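Local coordinates for prolyl-tRNA synthetase (Naegleria fowleri, PDB 6UYH), which catalyses the ATP-dependent attachment of proline to its cognate tRNA, as a class II aminoacyl-tRNA synthetase, at the interface of chains A and B. Coordinates in Å, arbitrary orientation; residue numbers count along the deposited sequence, not the author numbering. Chains: chain A/B, Prolyl-tRNA synthetase.

All three contacts lie on one continuous two-fold dimer interface. The C-alpha centres of contact 1 and contact 2 are about 15 Å apart, those of contacts 2 and 3 about 8 Å, and those of contacts 1 and 3 about 23 Å. Contacts 2 and 3 share A:Glu164, B:Leu78 and a bridging water. The segment 75-77 works in contact 1 from chain A and in contact 3 from chain B, with residue 45 of the partner beside it each time. Contact 2 brings the amides of A:Asn147 and B:Asn147 together. The same short segment, with the conserved proline of class II motif 1, is thus gripped in both subunits, consistent with the homodimer usual for class II synthetases.

Contact 1: the interface of chains A and B. Residues chain A 74-77, 127, 131; chain B 45-47.
B:Ile46 of the strand 46-47 reaches into chain A beside A:Phe76, where its two branches part at CB and both lie against the same phenyl ring. The CG2 methyl, anti to the backbone N, sits over the centre of the A:Phe76 ring, 3.7 Å from the centroid, in a CH-pi contact. CG1 takes the other branch (chi1 -65°) and runs along the rim, 3.7 Å from A:Phe76 CD2; A:Pro77 CD approaches the same CG1 from beside the phenyl ring, at 4.0 Å. At the tip, the CD1 methyl lies against A:Phe76 CE2 and comes within 3.3 Å of A:Ser127 OG, the hydroxyl at the side of helix 121-131. The in-plane edge of the phenyl ring is met by A:Val74 CG2 of its own chain. Alongside this apolar plug the backbones form an antiparallel beta bridge: A:Met75 N donates to B:Phe47 O (3.1 Å), and B:Phe47 N to A:Met75 O (2.9 Å). A:Met75 O also meets a water, which lies 2.6 Å from B:Tyr45 O and ties the strand further. The site adds a two-residue strand of one subunit to the motif 1 segment of the other, anchoring the dimer by main-chain pairing and a buried isoleucine.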
loop_
_atom_site.group_PDB
_atom_site.type_symbol
_atom_site.label_atom_id
_atom_site.label_comp_id
_atom_site.label_asym_id
_atom_site.label_seq_id
_atom_site.Cartn_x
_atom_site.Cartn_y
_atom_site.Cartn_z
ATOM N N VAL A 74 7.768 6.153 -3.211
ATOM C CA VAL A 74 8.708 5.161 -3.722
ATOM C C VAL A 74 8.421 3.826 -3.042
ATOM O O VAL A 74 7.529 3.717 -2.200
ATOM C CB VAL A 74 10.173 5.568 -3.464
ATOM C CG1 VAL A 74 10.507 6.847 -4.216
ATOM C CG2 VAL A 74 10.415 5.747 -1.956
ATOM N N MET A 75 9.213 2.802 -3.384
ATOM C CA MET A 75 9.219 1.582 -2.577
ATOM C C MET A 75 10.625 0.993 -2.568
ATOM O O MET A 75 11.106 0.510 -3.601
ATOM C CB MET A 75 8.218 0.547 -3.083
ATOM C CG MET A 75 8.101 -0.655 -2.126
ATOM S SD MET A 75 7.594 -0.166 -0.454
ATOM C CE MET A 75 6.086 0.726 -0.806
ATOM N N PHE A 76 11.252 1.003 -1.406
ATOM C CA PHE A 76 12.534 0.353 -1.175
ATOM C C PHE A 76 12.309 -1.029 -0.581
ATOM O O PHE A 76 11.205 -1.351 -0.129
ATOM C CB PHE A 76 13.388 1.199 -0.234
ATOM C CG PHE A 76 14.121 2.337 -0.898
ATOM C CD1 PHE A 76 13.457 3.501 -1.247
ATOM C CD2 PHE A 76 15.489 2.256 -1.118
ATOM C CE1 PHE A 76 14.148 4.573 -1.832
ATOM C CE2 PHE A 76 16.187 3.313 -1.691
ATOM C CZ PHE A 76 15.516 4.473 -2.050
ATOM N N PRO A 77 13.342 -1.882 -0.555
ATOM C CA PRO A 77 13.137 -3.284 -0.166
ATOM C C PRO A 77 12.885 -3.506 1.326
ATOM O O PRO A 77 13.246 -2.709 2.198
ATOM C CB PRO A 77 14.448 -3.960 -0.596
ATOM C CG PRO A 77 14.936 -3.121 -1.735
ATOM C CD PRO A 77 14.625 -1.712 -1.264
ATOM N N SER A 127 21.506 5.102 -1.594
ATOM C CA SER A 127 20.954 5.619 -2.847
ATOM C C SER A 127 20.948 7.140 -2.864
ATOM O O SER A 127 21.203 7.756 -3.906
ATOM C CB SER A 127 19.533 5.089 -3.052
ATOM O OG SER A 127 19.558 3.697 -3.268
ATOM N N TRP A 131 22.289 9.591 -5.765
ATOM C CA TRP A 131 21.388 10.440 -6.536
ATOM C C TRP A 131 21.684 11.925 -6.376
ATOM O O TRP A 131 21.382 12.708 -7.284
ATOM C CB TRP A 131 19.938 10.170 -6.131
ATOM C CG TRP A 131 19.471 8.798 -6.471
ATOM C CD1 TRP A 131 19.959 7.993 -7.448
ATOM C CD2 TRP A 131 18.421 8.066 -5.828
ATOM N NE1 TRP A 131 19.274 6.799 -7.460
ATOM C CE2 TRP A 131 18.325 6.821 -6.475
ATOM C CE3 TRP A 131 17.556 8.343 -4.764
ATOM C CZ2 TRP A 131 17.394 5.851 -6.103
ATOM C CZ3 TRP A 131 16.621 7.384 -4.399
ATOM C CH2 TRP A 131 16.556 6.148 -5.062
ATOM N N TYR B 45 14.952 -4.993 -5.675
ATOM C CA TYR B 45 15.182 -3.797 -6.473
ATOM C C TYR B 45 14.473 -2.605 -5.851
ATOM O O TYR B 45 13.478 -2.754 -5.137
ATOM C CB TYR B 45 14.694 -4.003 -7.915
ATOM C CG TYR B 45 15.251 -5.269 -8.507
ATOM C CD1 TYR B 45 16.508 -5.278 -9.093
ATOM C CD2 TYR B 45 14.527 -6.460 -8.479
ATOM C CE1 TYR B 45 17.041 -6.448 -9.630
ATOM C CE2 TYR B 45 15.041 -7.620 -9.026
ATOM C CZ TYR B 45 16.301 -7.613 -9.599
ATOM O OH TYR B 45 16.833 -8.780 -10.131
ATOM N N ILE B 46 14.991 -1.414 -6.140
ATOM C CA ILE B 46 14.443 -0.161 -5.625
ATOM C C ILE B 46 13.506 0.406 -6.684
ATOM O O ILE B 46 13.921 0.606 -7.828
ATOM C CB ILE B 46 15.564 0.835 -5.305
ATOM C CG1 ILE B 46 16.443 0.308 -4.161
ATOM C CG2 ILE B 46 14.963 2.225 -5.001
ATOM C CD1 ILE B 46 17.834 0.957 -4.087
ATOM N N PHE B 47 12.248 0.660 -6.314
ATOM C CA PHE B 47 11.256 1.241 -7.229
ATOM C C PHE B 47 11.255 2.751 -7.019
ATOM O O PHE B 47 10.780 3.236 -5.986
ATOM C CB PHE B 47 9.848 0.689 -6.969
ATOM C CG PHE B 47 9.661 -0.771 -7.315
ATOM C CD1 PHE B 47 10.498 -1.747 -6.793
ATOM C CD2 PHE B 47 8.605 -1.170 -8.115
ATOM C CE1 PHE B 47 10.314 -3.090 -7.104
ATOM C CE2 PHE B 47 8.398 -2.521 -8.424
ATOM C CZ PHE B 47 9.259 -3.477 -7.922
HETATM O O HOH W 1 11.617 -2.318 -3.371
#

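Contact 2: the interface of chains A and B. Residues chain A 78, 117, 147, 149, 164; chain B 78, 117, 147.
The side-chain amides of A:Asn147 and B:Asn147 approach from opposite directions with their planes 70° apart, B:Asn147 ND2 making a weak hydrogen bond to A:Asn147 OD1 (3.3 Å). Each amide lies at the in-plane edge of its own chain's guanidinium, A:Arg117 or B:Arg117, while A:Leu78 CA or B:Leu78 CA covers one guanidinium face, toward the rim. The arginine holds the asparagine side-on: A:Arg117 NE donates to the backbone A:Asn147 O (2.9 Å) and NH2 to the amide oxygen OD1 (2.8 Å). The bend at chi3 (55°) brings the guanidinium round to this grip, which fixes the amide with its oxygen toward the arginine and its nitrogen turned away. That nitrogen, A:Asn147 ND2, gives a straight bond to A:Glu164 OE2 (2.9 Å), on the anti side, 23° out of the carboxylate plane. The other carboxylate oxygen, OE1, uses its syn lone pair to accept the backbone N-H of B:Leu78 at 2.8 Å, almost linearly. A water 2.6 Å from A:Glu164 OE2 joins the carboxylate to the B:Arg117 guanidinium, and B:Leu78 CD2 packs on A:Val149 CG2 at 4.1 Å. The network brings the two 140-149 strands together at the dimer centre, held across the interface mainly through A:Glu164 and B:Leu78.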
loop_
_atom_site.group_PDB
_atom_site.type_symbol
_atom_site.label_atom_id
_atom_site.label_comp_id
_atom_site.label_asym_id
_atom_site.label_seq_id
_atom_site.Cartn_x
_atom_site.Cartn_y
_atom_site.Cartn_z
ATOM N N LEU A 78 12.263 -4.659 1.595
ATOM C CA LEU A 78 12.023 -5.144 2.952
ATOM C C LEU A 78 13.308 -5.618 3.614
ATOM O O LEU A 78 13.431 -5.566 4.840
ATOM C CB LEU A 78 11.017 -6.314 2.903
ATOM C CG LEU A 78 10.801 -7.148 4.171
ATOM C CD1 LEU A 78 10.079 -6.340 5.245
ATOM C CD2 LEU A 78 10.025 -8.421 3.832
ATOM N N ARG A 117 13.366 -4.926 7.579
ATOM C CA ARG A 117 13.208 -3.483 7.717
ATOM C C ARG A 117 12.643 -3.088 9.076
ATOM O O ARG A 117 11.471 -3.368 9.354
ATOM C CB ARG A 117 12.270 -2.985 6.599
ATOM C CG ARG A 117 11.831 -1.531 6.697
ATOM C CD ARG A 117 11.106 -1.126 5.412
ATOM N NE ARG A 117 9.993 -2.020 5.110
ATOM C CZ ARG A 117 9.592 -2.346 3.887
ATOM N NH1 ARG A 117 10.213 -1.871 2.815
ATOM N NH2 ARG A 117 8.562 -3.162 3.728
ATOM N N ASN A 147 5.238 -1.909 5.469
ATOM C CA ASN A 147 5.245 -2.620 6.742
ATOM C C ASN A 147 6.630 -2.570 7.386
ATOM O O ASN A 147 7.647 -2.427 6.716
ATOM C CB ASN A 147 4.762 -4.072 6.579
ATOM C CG ASN A 147 5.552 -4.863 5.563
ATOM O OD1 ASN A 147 6.239 -4.317 4.710
ATOM N ND2 ASN A 147 5.429 -6.181 5.641
ATOM N N VAL A 149 9.011 -4.226 10.853
ATOM C CA VAL A 149 9.133 -5.336 11.799
ATOM C C VAL A 149 10.103 -4.948 12.900
ATOM O O VAL A 149 11.257 -4.604 12.624
ATOM C CB VAL A 149 9.599 -6.634 11.119
ATOM C CG1 VAL A 149 9.830 -7.732 12.166
ATOM C CG2 VAL A 149 8.577 -7.084 10.063
ATOM N N GLU A 164 4.738 -6.487 13.835
ATOM C CA GLU A 164 4.616 -5.932 12.495
ATOM C C GLU A 164 3.633 -4.778 12.580
ATOM O O GLU A 164 2.564 -4.924 13.182
ATOM C CB GLU A 164 4.118 -6.963 11.470
ATOM C CG GLU A 164 4.046 -6.364 10.059
ATOM C CD GLU A 164 3.501 -7.324 9.001
ATOM O OE1 GLU A 164 2.931 -8.372 9.355
ATOM O OE2 GLU A 164 3.664 -7.020 7.804
ATOM N N LEU B 78 2.511 -10.495 7.610
ATOM C CA LEU B 78 3.651 -10.960 6.827
ATOM C C LEU B 78 4.106 -12.359 7.234
ATOM O O LEU B 78 4.665 -13.094 6.411
ATOM C CB LEU B 78 4.811 -9.969 7.021
ATOM C CG LEU B 78 6.174 -10.385 6.474
ATOM C CD1 LEU B 78 6.128 -10.390 4.952
ATOM C CD2 LEU B 78 7.243 -9.427 7.004
ATOM N N ARG B 117 5.504 -14.550 4.220
ATOM C CA ARG B 117 4.411 -14.660 3.244
ATOM C C ARG B 117 4.893 -14.971 1.826
ATOM O O ARG B 117 5.495 -14.101 1.189
ATOM C CB ARG B 117 3.636 -13.334 3.246
ATOM C CG ARG B 117 2.532 -13.181 2.222
ATOM C CD ARG B 117 1.689 -11.951 2.554
ATOM N NE ARG B 117 2.491 -10.735 2.659
ATOM C CZ ARG B 117 2.238 -9.733 3.489
ATOM N NH1 ARG B 117 1.204 -9.784 4.324
ATOM N NH2 ARG B 117 3.034 -8.676 3.497
ATOM N N ASN B 147 3.474 -7.026 -0.058
ATOM C CA ASN B 147 4.720 -7.581 -0.554
ATOM C C ASN B 147 4.746 -9.079 -0.289
ATOM O O ASN B 147 4.089 -9.580 0.618
ATOM C CB ASN B 147 5.951 -6.899 0.062
ATOM C CG ASN B 147 5.927 -6.808 1.598
ATOM O OD1 ASN B 147 4.955 -7.134 2.250
ATOM N ND2 ASN B 147 7.025 -6.337 2.162
HETATM O O HOH W 2 1.729 -7.376 6.088
#

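Contact 3: the interface of chains A and B. Residues chain A 39, 44-45, 164, 166; chain B 75-78.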
loop_
_atom_site.group_PDB
_atom_site.type_symbol
_atom_site.label_atom_id
_atom_site.label_comp_id
_atom_site.label_asym_id
_atom_site.label_seq_id
_atom_site.Cartn_x
_atom_site.Cartn_y
_atom_site.Cartn_z
ATOM N N TYR A 39 -4.010 -13.431 16.078
ATOM C CA TYR A 39 -3.266 -14.273 15.149
ATOM C C TYR A 39 -2.313 -15.154 15.951
ATOM O O TYR A 39 -2.056 -14.901 17.130
ATOM C CB TYR A 39 -2.528 -13.379 14.140
ATOM C CG TYR A 39 -1.886 -14.070 12.973
ATOM C CD1 TYR A 39 -2.645 -14.800 12.062
ATOM C CD2 TYR A 39 -0.529 -13.955 12.754
ATOM C CE1 TYR A 39 -2.047 -15.412 10.961
ATOM C CE2 TYR A 39 0.077 -14.557 11.659
ATOM C CZ TYR A 39 -0.681 -15.283 10.777
ATOM O OH TYR A 39 -0.055 -15.872 9.704
ATOM N N CYS A 44 1.234 -9.809 16.264
ATOM C CA CYS A 44 0.777 -9.522 14.917
ATOM C C CYS A 44 -0.738 -9.648 14.891
ATOM O O CYS A 44 -1.297 -10.520 15.559
ATOM C CB CYS A 44 1.413 -10.486 13.914
ATOM S SG CYS A 44 3.226 -10.332 13.896
ATOM N N TYR A 45 -1.396 -8.771 14.135
ATOM C CA TYR A 45 -2.852 -8.705 14.149
ATOM C C TYR A 45 -3.380 -8.610 12.732
ATOM O O TYR A 45 -2.698 -8.139 11.824
ATOM C CB TYR A 45 -3.349 -7.510 14.975
ATOM C CG TYR A 45 -2.719 -7.466 16.360
ATOM C CD1 TYR A 45 -3.258 -8.201 17.400
ATOM C CD2 TYR A 45 -1.578 -6.701 16.612
ATOM C CE1 TYR A 45 -2.682 -8.188 18.668
ATOM C CE2 TYR A 45 -0.993 -6.681 17.876
ATOM C CZ TYR A 45 -1.552 -7.423 18.893
ATOM O OH TYR A 45 -0.992 -7.412 20.152
ATOM N N GLU A 164 4.738 -6.487 13.835
ATOM C CA GLU A 164 4.616 -5.932 12.495
ATOM C C GLU A 164 3.633 -4.778 12.580
ATOM O O GLU A 164 2.564 -4.924 13.182
ATOM C CB GLU A 164 4.118 -6.963 11.470
ATOM C CG GLU A 164 4.046 -6.364 10.059
ATOM C CD GLU A 164 3.501 -7.324 9.001
ATOM O OE1 GLU A 164 2.931 -8.372 9.355
ATOM O OE2 GLU A 164 3.664 -7.020 7.804
ATOM N N TYR A 166 2.324 -0.944 10.265
ATOM C CA TYR A 166 2.294 -0.265 8.973
ATOM C C TYR A 166 2.479 1.222 9.217
ATOM O O TYR A 166 1.968 1.761 10.203
ATOM C CB TYR A 166 0.972 -0.559 8.237
ATOM C CG TYR A 166 0.736 -2.047 8.207
ATOM C CD1 TYR A 166 1.356 -2.833 7.257
ATOM C CD2 TYR A 166 -0.040 -2.679 9.182
ATOM C CE1 TYR A 166 1.190 -4.218 7.241
ATOM C CE2 TYR A 166 -0.215 -4.073 9.175
ATOM C CZ TYR A 166 0.415 -4.830 8.209
ATOM O OH TYR A 166 0.253 -6.204 8.179
ATOM N N MET B 75 -5.662 -6.258 5.512
ATOM C CA MET B 75 -4.240 -6.555 5.592
ATOM C C MET B 75 -4.019 -7.654 6.614
ATOM O O MET B 75 -4.273 -7.451 7.804
ATOM C CB MET B 75 -3.424 -5.317 5.962
ATOM C CG MET B 75 -1.931 -5.571 5.908
ATOM S SD MET B 75 -1.371 -6.083 4.270
ATOM C CE MET B 75 -2.013 -4.764 3.253
ATOM N N PHE B 76 -3.519 -8.789 6.159
ATOM C CA PHE B 76 -3.109 -9.894 7.015
ATOM C C PHE B 76 -1.604 -9.860 7.236
ATOM O O PHE B 76 -0.876 -9.159 6.528
ATOM C CB PHE B 76 -3.503 -11.226 6.383
ATOM C CG PHE B 76 -4.941 -11.642 6.605
ATOM C CD1 PHE B 76 -5.960 -11.091 5.851
ATOM C CD2 PHE B 76 -5.250 -12.644 7.526
ATOM C CE1 PHE B 76 -7.279 -11.524 6.004
ATOM C CE2 PHE B 76 -6.551 -13.073 7.695
ATOM C CZ PHE B 76 -7.572 -12.509 6.935
ATOM N N PRO B 77 -1.095 -10.616 8.217
ATOM C CA PRO B 77 0.326 -10.502 8.584
ATOM C C PRO B 77 1.282 -11.026 7.527
ATOM O O PRO B 77 0.959 -11.886 6.704
ATOM C CB PRO B 77 0.431 -11.352 9.855
ATOM C CG PRO B 77 -0.946 -11.306 10.441
ATOM C CD PRO B 77 -1.852 -11.361 9.245
ATOM N N LEU B 78 2.511 -10.495 7.610
ATOM C CA LEU B 78 3.651 -10.960 6.827
ATOM C C LEU B 78 4.106 -12.359 7.234
ATOM O O LEU B 78 4.665 -13.094 6.411
ATOM C CB LEU B 78 4.811 -9.969 7.021
ATOM C CG LEU B 78 6.174 -10.385 6.474
ATOM C CD1 LEU B 78 6.128 -10.390 4.952
ATOM C CD2 LEU B 78 7.243 -9.427 7.004
HETATM O O HOH W 3 1.729 -7.376 6.088
HETATM O O HOH W 4 -1.733 -7.648 9.471
#
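The chain B backbone passes A:Tyr39 and A:Tyr166 extended from B:Met75 to B:Pro77, then turns to helical values at B:Leu78 (psi -29°), where its N-H is taken up by A:Glu164. B:Pro77 is flanked on one side by A:Tyr39, whose ring takes the proline CG over one face, toward the rim, 3.7 Å from the centroid. The phenol is brought there with CG anti to the backbone N (chi1 -170°). Elsewhere on the segment, B:Met75 lays its CG methylene against the hydroxyl end of A:Tyr166, 3.4 Å from CZ; its chain then bends at chi2 and chi3. The A:Tyr166 hydroxyl works through two waters, each 2.8 Å from OH. One, in the plane of the phenol ring at its edge, is the water that bridges A:Glu164 and B:Arg117, and it also meets B:Phe76 O (3.2 Å). The second links the hydroxyl to A:Tyr45 O at 2.6 Å and to B:Met75 O at 3.0 Å. The waters thus link the carbonyls of B:Met75 and B:Phe76 to chain A. B:Pro77 is the conserved motif 1 proline, and by holding it between the A:Tyr39 face and the A:Glu164 carboxylate the site stabilises the dimer typical of class II synthetases.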